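Local coordinates for protein Ral guanine nucleotide dissociation stimulator-like 2 (Mus musculus, PDB 4JGW) that probably acts as a guanine nucleotide exchange factor in small G-protein signalling and, as a whole protein, associates with GTP-bound Rap 1A and H-Ras in vitro, at residues L303-Y311 / G386-F394; F218-L227 / L426-R437. One frame throughout, in Å; residues are numbered along the deposited sequence.

Contact 1 (L303-Y311 / G386-F394)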
loop_
_atom_site.group_PDB
_atom_site.type_symbol
_atom_site.label_atom_id
_atom_site.label_comp_id
_atom_site.label_asym_id
_atom_site.label_seq_id
_atom_site.Cartn_x
_atom_site.Cartn_y
_atom_site.Cartn_z
ATOM N N LEU A 303 -18.191 9.698 -5.314
ATOM C CA LEU A 303 -19.378 9.040 -4.765
ATOM C C LEU A 303 -19.135 7.546 -4.573
ATOM O O LEU A 303 -19.710 6.930 -3.675
ATOM C CB LEU A 303 -20.597 9.275 -5.667
ATOM C CG LEU A 303 -21.127 10.711 -5.774
ATOM C CD1 LEU A 303 -21.957 10.898 -7.040
ATOM C CD2 LEU A 303 -21.936 11.107 -4.538
ATOM N N LEU A 304 -18.278 6.979 -5.421
ATOM C CA LEU A 304 -17.850 5.588 -5.295
ATOM C C LEU A 304 -16.661 5.433 -4.344
ATOM O O LEU A 304 -16.192 4.318 -4.111
ATOM C CB LEU A 304 -17.489 5.012 -6.667
ATOM C CG LEU A 304 -18.620 4.698 -7.650
ATOM C CD1 LEU A 304 -18.038 4.412 -9.018
ATOM C CD2 LEU A 304 -19.477 3.528 -7.171
ATOM N N ARG A 305 -16.185 6.556 -3.806
ATOM C CA ARG A 305 -15.023 6.599 -2.908
ATOM C C ARG A 305 -13.727 6.122 -3.578
ATOM O O ARG A 305 -12.845 5.558 -2.922
ATOM C CB ARG A 305 -15.290 5.832 -1.604
ATOM C CG ARG A 305 -16.378 6.437 -0.721
ATOM C CD ARG A 305 -16.433 5.745 0.639
ATOM N NE ARG A 305 -15.192 5.931 1.395
ATOM C CZ ARG A 305 -14.924 5.367 2.570
ATOM N NH1 ARG A 305 -15.809 4.567 3.155
ATOM N NH2 ARG A 305 -13.763 5.606 3.166
ATOM N N ASN A 306 -13.625 6.349 -4.886
ATOM C CA ASN A 306 -12.395 6.088 -5.621
ATOM C C ASN A 306 -11.580 7.375 -5.693
ATOM O O ASN A 306 -11.629 8.107 -6.685
ATOM C CB ASN A 306 -12.697 5.531 -7.019
ATOM C CG ASN A 306 -11.435 5.241 -7.834
ATOM O OD1 ASN A 306 -10.311 5.320 -7.332
ATOM N ND2 ASN A 306 -11.627 4.898 -9.101
ATOM N N PHE A 307 -10.841 7.646 -4.621
ATOM C CA PHE A 307 -10.068 8.881 -4.507
ATOM C C PHE A 307 -8.809 8.868 -5.372
ATOM O O PHE A 307 -8.216 9.916 -5.621
ATOM C CB PHE A 307 -9.742 9.186 -3.041
ATOM C CG PHE A 307 -10.963 9.380 -2.183
ATOM C CD1 PHE A 307 -11.443 8.342 -1.388
ATOM C CD2 PHE A 307 -11.643 10.594 -2.182
ATOM C CE1 PHE A 307 -12.581 8.514 -0.597
ATOM C CE2 PHE A 307 -12.781 10.777 -1.393
ATOM C CZ PHE A 307 -13.250 9.732 -0.599
ATOM N N SER A 308 -8.414 7.680 -5.831
ATOM C CA SER A 308 -7.305 7.544 -6.769
ATOM C C SER A 308 -7.628 8.207 -8.113
ATOM O O SER A 308 -6.841 9.016 -8.616
ATOM C CB SER A 308 -6.945 6.072 -6.973
ATOM O OG SER A 308 -5.824 5.944 -7.829
ATOM N N SER A 309 -8.783 7.873 -8.687
ATOM C CA SER A 309 -9.192 8.463 -9.964
ATOM C C SER A 309 -9.737 9.885 -9.823
ATOM O O SER A 309 -9.644 10.675 -10.765
ATOM C CB SER A 309 -10.169 7.561 -10.715
ATOM O OG SER A 309 -9.457 6.618 -11.496
ATOM N N VAL A 310 -10.291 10.213 -8.655
ATOM C CA VAL A 310 -10.652 11.601 -8.344
ATOM C C VAL A 310 -9.422 12.489 -8.496
ATOM O O VAL A 310 -9.475 13.515 -9.175
ATOM C CB VAL A 310 -11.252 11.767 -6.921
ATOM C CG1 VAL A 310 -11.327 13.243 -6.525
ATOM C CG2 VAL A 310 -12.628 11.160 -6.859
ATOM N N TYR A 311 -8.317 12.074 -7.879
ATOM C CA TYR A 311 -7.073 12.831 -7.950
ATOM C C TYR A 311 -6.452 12.800 -9.340
ATOM O O TYR A 311 -5.874 13.791 -9.777
ATOM C CB TYR A 311 -6.058 12.360 -6.905
ATOM C CG TYR A 311 -4.870 13.291 -6.784
ATOM C CD1 TYR A 311 -5.011 14.567 -6.237
ATOM C CD2 TYR A 311 -3.611 12.907 -7.229
ATOM C CE1 TYR A 311 -3.922 15.430 -6.129
ATOM C CE2 TYR A 311 -2.514 13.762 -7.126
ATOM C CZ TYR A 311 -2.679 15.019 -6.575
ATOM O OH TYR A 311 -1.600 15.865 -6.471
ATOM N N GLY A 386 -17.267 0.064 -0.798
ATOM C CA GLY A 386 -15.912 0.015 -1.346
ATOM C C GLY A 386 -15.138 1.312 -1.199
ATOM O O GLY A 386 -15.716 2.361 -0.911
ATOM N N VAL A 387 -13.822 1.232 -1.398
ATOM C CA VAL A 387 -12.937 2.403 -1.358
ATOM C C VAL A 387 -11.644 2.139 -2.141
ATOM O O VAL A 387 -11.148 1.013 -2.170
ATOM C CB VAL A 387 -12.624 2.853 0.109
ATOM C CG1 VAL A 387 -11.722 1.846 0.828
ATOM C CG2 VAL A 387 -12.014 4.253 0.140
ATOM N N VAL A 388 -11.130 3.177 -2.800
ATOM C CA VAL A 388 -9.801 3.135 -3.413
ATOM C C VAL A 388 -9.071 4.435 -3.078
ATOM O O VAL A 388 -9.440 5.501 -3.574
ATOM C CB VAL A 388 -9.841 2.956 -4.960
ATOM C CG1 VAL A 388 -8.424 2.837 -5.518
ATOM C CG2 VAL A 388 -10.662 1.744 -5.363
ATOM N N PRO A 389 -8.038 4.355 -2.222
ATOM C CA PRO A 389 -7.296 5.560 -1.874
ATOM C C PRO A 389 -6.325 5.975 -2.974
ATOM O O PRO A 389 -5.913 5.142 -3.790
ATOM C CB PRO A 389 -6.517 5.136 -0.628
ATOM C CG PRO A 389 -6.305 3.687 -0.801
ATOM C CD PRO A 389 -7.507 3.165 -1.536
ATOM N N TYR A 390 -5.982 7.258 -2.998
ATOM C CA TYR A 390 -4.857 7.732 -3.789
ATOM C C TYR A 390 -3.588 7.301 -3.062
ATOM O O TYR A 390 -3.320 7.739 -1.942
ATOM C CB TYR A 390 -4.912 9.255 -3.973
ATOM C CG TYR A 390 -3.646 9.858 -4.556
ATOM C CD1 TYR A 390 -3.120 9.400 -5.765
ATOM C CD2 TYR A 390 -2.976 10.888 -3.895
ATOM C CE1 TYR A 390 -1.955 9.945 -6.296
ATOM C CE2 TYR A 390 -1.814 11.443 -4.422
ATOM C CZ TYR A 390 -1.311 10.967 -5.622
ATOM O OH TYR A 390 -0.164 11.514 -6.153
ATOM N N LEU A 391 -2.827 6.420 -3.705
ATOM C CA LEU A 391 -1.662 5.790 -3.088
ATOM C C LEU A 391 -0.515 6.769 -2.820
ATOM O O LEU A 391 0.250 6.588 -1.871
ATOM C CB LEU A 391 -1.183 4.608 -3.939
ATOM C CG LEU A 391 -0.124 3.658 -3.366
ATOM C CD1 LEU A 391 -0.552 3.063 -2.024
ATOM C CD2 LEU A 391 0.186 2.559 -4.364
ATOM N N GLY A 392 -0.418 7.806 -3.650
ATOM C CA GLY A 392 0.655 8.803 -3.561
ATOM C C GLY A 392 0.861 9.415 -2.187
ATOM O O GLY A 392 1.990 9.715 -1.802
ATOM N N THR A 393 -0.233 9.595 -1.451
ATOM C CA THR A 393 -0.189 10.136 -0.092
ATOM C C THR A 393 0.488 9.165 0.882
ATOM O O THR A 393 1.219 9.588 1.779
ATOM C CB THR A 393 -1.601 10.495 0.414
ATOM O OG1 THR A 393 -2.335 11.148 -0.630
ATOM C CG2 THR A 393 -1.526 11.422 1.626
ATOM N N PHE A 394 0.240 7.868 0.701
ATOM C CA PHE A 394 0.879 6.832 1.508
ATOM C C PHE A 394 2.348 6.665 1.130
ATOM O O PHE A 394 3.193 6.412 1.991
ATOM C CB PHE A 394 0.138 5.497 1.370
ATOM C CG PHE A 394 -1.216 5.488 2.024
ATOM C CD1 PHE A 394 -2.347 5.891 1.321
ATOM C CD2 PHE A 394 -1.359 5.084 3.348
ATOM C CE1 PHE A 394 -3.597 5.891 1.925
ATOM C CE2 PHE A 394 -2.607 5.079 3.962
ATOM C CZ PHE A 394 -3.728 5.483 3.248
HETATM O O HOH W 1 -3.629 5.582 -6.363
#

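Contact 2 (F218-L227 / L426-R437)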
loop_
_atom_site.group_PDB
_atom_site.type_symbol
_atom_site.label_atom_id
_atom_site.label_comp_id
_atom_site.label_asym_id
_atom_site.label_seq_id
_atom_site.Cartn_x
_atom_site.Cartn_y
_atom_site.Cartn_z
ATOM N N PHE A 218 -5.331 -2.095 -6.534
ATOM C CA PHE A 218 -5.161 -1.797 -5.117
ATOM C C PHE A 218 -5.232 -3.065 -4.263
ATOM O O PHE A 218 -4.556 -3.162 -3.237
ATOM C CB PHE A 218 -6.176 -0.750 -4.642
ATOM C CG PHE A 218 -6.093 -0.450 -3.166
ATOM C CD1 PHE A 218 -4.918 0.050 -2.606
ATOM C CD2 PHE A 218 -7.188 -0.671 -2.339
ATOM C CE1 PHE A 218 -4.838 0.319 -1.245
ATOM C CE2 PHE A 218 -7.117 -0.400 -0.977
ATOM C CZ PHE A 218 -5.939 0.092 -0.428
ATOM N N LEU A 219 -6.041 -4.030 -4.698
ATOM C CA LEU A 219 -6.128 -5.329 -4.025
ATOM C C LEU A 219 -4.890 -6.189 -4.257
ATOM O O LEU A 219 -4.518 -6.989 -3.395
ATOM C CB LEU A 219 -7.385 -6.094 -4.455
ATOM C CG LEU A 219 -8.722 -5.616 -3.889
ATOM C CD1 LEU A 219 -9.871 -6.473 -4.416
ATOM C CD2 LEU A 219 -8.696 -5.631 -2.369
ATOM N N ASN A 220 -4.264 -6.022 -5.421
ATOM C CA ASN A 220 -3.031 -6.736 -5.756
ATOM C C ASN A 220 -1.775 -6.047 -5.209
ATOM O O ASN A 220 -0.659 -6.541 -5.387
ATOM C CB ASN A 220 -2.917 -6.931 -7.273
ATOM C CG ASN A 220 -3.910 -7.951 -7.815
ATOM O OD1 ASN A 220 -4.077 -9.036 -7.258
ATOM N ND2 ASN A 220 -4.564 -7.609 -8.921
ATOM N N LEU A 221 -1.964 -4.909 -4.546
ATOM C CA LEU A 221 -0.855 -4.153 -3.969
ATOM C C LEU A 221 -0.220 -4.893 -2.795
ATOM O O LEU A 221 -0.906 -5.311 -1.861
ATOM C CB LEU A 221 -1.315 -2.759 -3.525
ATOM C CG LEU A 221 -0.266 -1.819 -2.915
ATOM C CD1 LEU A 221 0.637 -1.221 -3.990
ATOM C CD2 LEU A 221 -0.933 -0.717 -2.122
ATOM N N ILE A 222 1.096 -5.059 -2.871
ATOM C CA ILE A 222 1.880 -5.564 -1.754
ATOM C C ILE A 222 2.359 -4.348 -0.956
ATOM O O ILE A 222 3.224 -3.606 -1.422
ATOM C CB ILE A 222 3.058 -6.443 -2.238
ATOM C CG1 ILE A 222 2.530 -7.594 -3.109
ATOM C CG2 ILE A 222 3.855 -6.977 -1.043
ATOM C CD1 ILE A 222 3.598 -8.352 -3.881
ATOM N N PRO A 223 1.772 -4.126 0.239
ATOM C CA PRO A 223 2.014 -2.915 1.034
ATOM C C PRO A 223 3.484 -2.652 1.362
ATOM O O PRO A 223 3.889 -1.493 1.423
ATOM C CB PRO A 223 1.210 -3.169 2.314
ATOM C CG PRO A 223 0.126 -4.106 1.889
ATOM C CD PRO A 223 0.786 -5.011 0.890
ATOM N N SER A 224 4.271 -3.709 1.555
ATOM C CA SER A 224 5.700 -3.570 1.854
ATOM C C SER A 224 6.489 -2.911 0.716
ATOM O O SER A 224 7.531 -2.296 0.950
ATOM C CB SER A 224 6.318 -4.923 2.202
ATOM O OG SER A 224 6.257 -5.819 1.107
ATOM N N GLN A 225 5.987 -3.040 -0.510
ATOM C CA GLN A 225 6.609 -2.398 -1.669
ATOM C C GLN A 225 6.446 -0.872 -1.644
ATOM O O GLN A 225 7.124 -0.161 -2.386
ATOM C CB GLN A 225 6.079 -2.999 -2.976
ATOM C CG GLN A 225 6.530 -4.438 -3.224
ATOM C CD GLN A 225 5.925 -5.048 -4.478
ATOM O OE1 GLN A 225 5.224 -4.380 -5.238
ATOM N NE2 GLN A 225 6.203 -6.326 -4.704
ATOM N N CYS A 226 5.556 -0.383 -0.780
ATOM C CA CYS A 226 5.356 1.055 -0.578
ATOM C C CYS A 226 6.409 1.693 0.335
ATOM O O CYS A 226 6.513 2.921 0.394
ATOM C CB CYS A 226 3.963 1.336 -0.003
ATOM S SG CYS A 226 2.575 0.869 -1.047
ATOM N N LEU A 227 7.175 0.865 1.043
ATOM C CA LEU A 227 8.148 1.348 2.032
ATOM C C LEU A 227 9.251 2.201 1.413
ATOM O O LEU A 227 9.733 1.908 0.313
ATOM C CB LEU A 227 8.764 0.180 2.818
ATOM C CG LEU A 227 7.852 -0.680 3.705
ATOM C CD1 LEU A 227 8.608 -1.896 4.225
ATOM C CD2 LEU A 227 7.245 0.113 4.857
ATOM N N LEU A 426 1.190 0.687 7.087
ATOM C CA LEU A 426 0.877 -0.505 6.302
ATOM C C LEU A 426 -0.458 -1.128 6.706
ATOM O O LEU A 426 -1.204 -1.602 5.847
ATOM C CB LEU A 426 2.002 -1.545 6.393
ATOM C CG LEU A 426 3.398 -1.229 5.838
ATOM C CD1 LEU A 426 4.233 -2.500 5.773
ATOM C CD2 LEU A 426 3.351 -0.554 4.467
ATOM N N SER A 427 -0.757 -1.114 8.006
ATOM C CA SER A 427 -2.011 -1.671 8.519
ATOM C C SER A 427 -3.223 -0.845 8.080
ATOM O O SER A 427 -4.313 -1.389 7.910
ATOM C CB SER A 427 -1.973 -1.824 10.045
ATOM O OG SER A 427 -1.937 -0.567 10.698
ATOM N N GLU A 428 -3.022 0.460 7.901
ATOM C CA GLU A 428 -4.043 1.341 7.325
ATOM C C GLU A 428 -4.366 0.909 5.898
ATOM O O GLU A 428 -5.529 0.869 5.499
ATOM C CB GLU A 428 -3.574 2.797 7.316
ATOM C CG GLU A 428 -3.444 3.450 8.684
ATOM C CD GLU A 428 -2.792 4.828 8.614
ATOM O OE1 GLU A 428 -3.045 5.569 7.636
ATOM O OE2 GLU A 428 -2.027 5.171 9.543
ATOM N N LEU A 429 -3.321 0.581 5.143
ATOM C CA LEU A 429 -3.450 0.114 3.768
ATOM C C LEU A 429 -4.169 -1.240 3.730
ATOM O O LEU A 429 -5.020 -1.473 2.869
ATOM C CB LEU A 429 -2.059 0.023 3.129
ATOM C CG LEU A 429 -1.721 0.696 1.788
ATOM C CD1 LEU A 429 -2.455 2.015 1.553
ATOM C CD2 LEU A 429 -0.212 0.911 1.692
ATOM N N LEU A 430 -3.835 -2.115 4.681
ATOM C CA LEU A 430 -4.492 -3.420 4.822
ATOM C C LEU A 430 -5.987 -3.299 5.120
ATOM O O LEU A 430 -6.792 -4.044 4.567
ATOM C CB LEU A 430 -3.819 -4.265 5.909
ATOM C CG LEU A 430 -2.463 -4.912 5.626
ATOM C CD1 LEU A 430 -1.843 -5.405 6.923
ATOM C CD2 LEU A 430 -2.589 -6.058 4.624
ATOM N N ARG A 431 -6.350 -2.357 5.990
ATOM C CA ARG A 431 -7.756 -2.134 6.328
ATOM C C ARG A 431 -8.525 -1.475 5.177
ATOM O O ARG A 431 -9.733 -1.653 5.053
ATOM C CB ARG A 431 -7.897 -1.323 7.625
ATOM C CG ARG A 431 -8.066 0.170 7.424
ATOM C CD ARG A 431 -8.387 0.897 8.721
ATOM N NE ARG A 431 -9.184 2.099 8.474
ATOM C CZ ARG A 431 -8.693 3.277 8.091
ATOM N NH1 ARG A 431 -7.389 3.443 7.897
ATOM N NH2 ARG A 431 -9.518 4.297 7.898
ATOM N N LEU A 432 -7.822 -0.710 4.343
ATOM C CA LEU A 432 -8.441 -0.112 3.165
ATOM C C LEU A 432 -8.629 -1.156 2.066
ATOM O O LEU A 432 -9.543 -1.045 1.248
ATOM C CB LEU A 432 -7.635 1.090 2.658
ATOM C CG LEU A 432 -7.714 2.370 3.502
ATOM C CD1 LEU A 432 -6.593 3.320 3.132
ATOM C CD2 LEU A 432 -9.073 3.061 3.381
ATOM N N GLN A 433 -7.766 -2.170 2.064
ATOM C CA GLN A 433 -7.875 -3.278 1.121
ATOM C C GLN A 433 -9.103 -4.150 1.380
ATOM O O GLN A 433 -9.781 -4.549 0.435
ATOM C CB GLN A 433 -6.601 -4.126 1.112
ATOM C CG GLN A 433 -5.488 -3.566 0.235
ATOM C CD GLN A 433 -4.214 -4.391 0.292
ATOM O OE1 GLN A 433 -3.802 -4.850 1.358
ATOM N NE2 GLN A 433 -3.575 -4.572 -0.859
ATOM N N LYS A 434 -9.398 -4.435 2.650
ATOM C CA LYS A 434 -10.567 -5.256 2.982
ATOM C C LYS A 434 -11.882 -4.505 2.728
ATOM O O LYS A 434 -12.895 -5.119 2.391
ATOM C CB LYS A 434 -10.482 -5.828 4.412
ATOM C CG LYS A 434 -11.495 -5.289 5.426
ATOM C CD LYS A 434 -10.956 -4.087 6.174
ATOM C CE LYS A 434 -12.077 -3.245 6.754
ATOM N NZ LYS A 434 -11.580 -1.904 7.171
ATOM N N GLU A 435 -11.851 -3.181 2.877
ATOM C CA GLU A 435 -13.005 -2.344 2.563
ATOM C C GLU A 435 -13.207 -2.256 1.048
ATOM O O GLU A 435 -14.344 -2.208 0.573
ATOM C CB GLU A 435 -12.852 -0.950 3.170
ATOM C CG GLU A 435 -14.181 -0.234 3.402
ATOM C CD GLU A 435 -14.019 1.234 3.767
ATOM O OE1 GLU A 435 -13.034 1.585 4.455
ATOM O OE2 GLU A 435 -14.887 2.039 3.367
ATOM N N CYS A 436 -12.100 -2.249 0.305
ATOM C CA CYS A 436 -12.115 -2.262 -1.160
ATOM C C CYS A 436 -12.783 -3.520 -1.726
ATOM O O CYS A 436 -13.401 -3.473 -2.793
ATOM C CB CYS A 436 -10.691 -2.134 -1.709
ATOM S SG CYS A 436 -10.576 -2.042 -3.511
ATOM N N ARG A 437 -12.656 -4.632 -1.003
ATOM C CA ARG A 437 -13.294 -5.902 -1.373
ATOM C C ARG A 437 -14.822 -5.798 -1.413
ATOM O O ARG A 437 -15.486 -6.594 -2.080
ATOM C CB ARG A 437 -12.860 -7.026 -0.424
ATOM C CG ARG A 437 -11.378 -7.366 -0.513
ATOM C CD ARG A 437 -11.002 -8.589 0.308
ATOM N NE ARG A 437 -9.589 -8.927 0.130
ATOM C CZ ARG A 437 -8.612 -8.577 0.964
ATOM N NH1 ARG A 437 -8.876 -7.884 2.065
ATOM N NH2 ARG A 437 -7.362 -8.929 0.704
#

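Contact 1 (L303-Y311 / G386-F394)
V388 bonds to 303-311 through its backbone. Its N-H gives a nearly straight hydrogen bond to R305, V388 N to R305 O 2.9 Å at 175°. Its carbonyl O receives two weak bonds, from F307 N and S308 N. N306 and V388 thus form a single beta bridge where helix 307-318 begins. R305 has positive phi and closes the preceding helix in a Schellman motif. N306 is the N-cap of the next helix, with OD1 accepting from S309 N. Its CG is anti to the backbone N (chi1 180°), which lays the amide beside V388. The two side chains point the same way, with N306 OD1 3.4 Å from V388 CB. V388 CG1 also packs on S308 CB. N306 ND2 is held by D214 and T211 of helix 203-219.

Y390 can be followed outward. CB lies 3.8 Å from F307 O. CG is 4.1 Å from Y311 CD2. Both CZ and OH end 3.4 Å from Y311 CE2. Y311 CD2 sits over the centre of one face of the Y390 ring, and G392 N over the opposite face. The tyrosine planes are 36° apart, so the rings meet obliquely. A water joins S308 OG to L391 N.

First-turn N-H groups lack the usual acceptor one turn back in a helix. N306 OD1 caps this one. V388 O adds its two weak bonds, so 386-394 is pinned at a helix start in the RasGEF domain.

Contact 2 (F218-L227 / L426-R437)
F218 sits as a knob in a hole formed by L429, L432, Q433 and C436 of helix 416-436. CG of F218 lies anti to the backbone N (chi1 177°), which carries its ring in among these four residues. Q433 CG covers one face, off centre, in a CH-pi contact 4.0 Å from the ring centroid. C436 SG lies at the ring edge, 3.8 Å from F218 CD2, as a sulfur-aromatic contact. L432 O is also at the edge, 3.4 Å from F218 CE2.

Beyond CG the Q433 chain is extended, and its amide spans the turn after helix 203-219. Q433 NE2 donates to F218 O at 2.9 Å, nearly straight at 171° and in the carbonyl plane. It also donates to L221 O, more bent at 144°. Both acceptors lie close to the amide plane, so the two bonds fix its rotation.

Toward the earlier turns of the helix, at L429 and L426, the packing is mostly apolar. L429 CD2 touches C226 SG at 3.9 Å. L426 CD2 lies against the carbonyl O of P223 and reaches L227 CD2. F394 of helix 392-404 packs on L429 and L432.

The solvent side is looser at L430 and R437. The exposed L430 brings only its CD2 near P223, 4.3 Å from CG. L219 CD2 is close to Q433 O, at 3.2 Å, but lies off centre over one face of the exposed R437 guanidinium.

Two carbonyls are thus served by one buried amide. The bonds are consistent with the amide holding the turn against the helix. The phenyl ring, leucines, P223 and the cysteine sulfurs supply the apolar packing inside the RasGEF domain.

In the fold
The chain begins with strands 11-21 and 24-33, runs through strand 46-54 and the helices up to 164-172, and reaches 218-227 at the end of helix 203-219. Contact 2 closes a long loop from there to helix 416-436. Contact 1 is nested inside it and closes a shorter loop from 303-311 to 386-394, across a partly unmodelled region. The centres are 12 Å apart and the two contacts touch. R305 and E435 form a salt bridge, R305 NH1 to E435 OE2 2.7 Å. P389 packs on F218, and V387 O on C436 CB. Together they tie helices 203-219, 307-318, 392-404 and 416-436 within the Ras-GEF part of the protein.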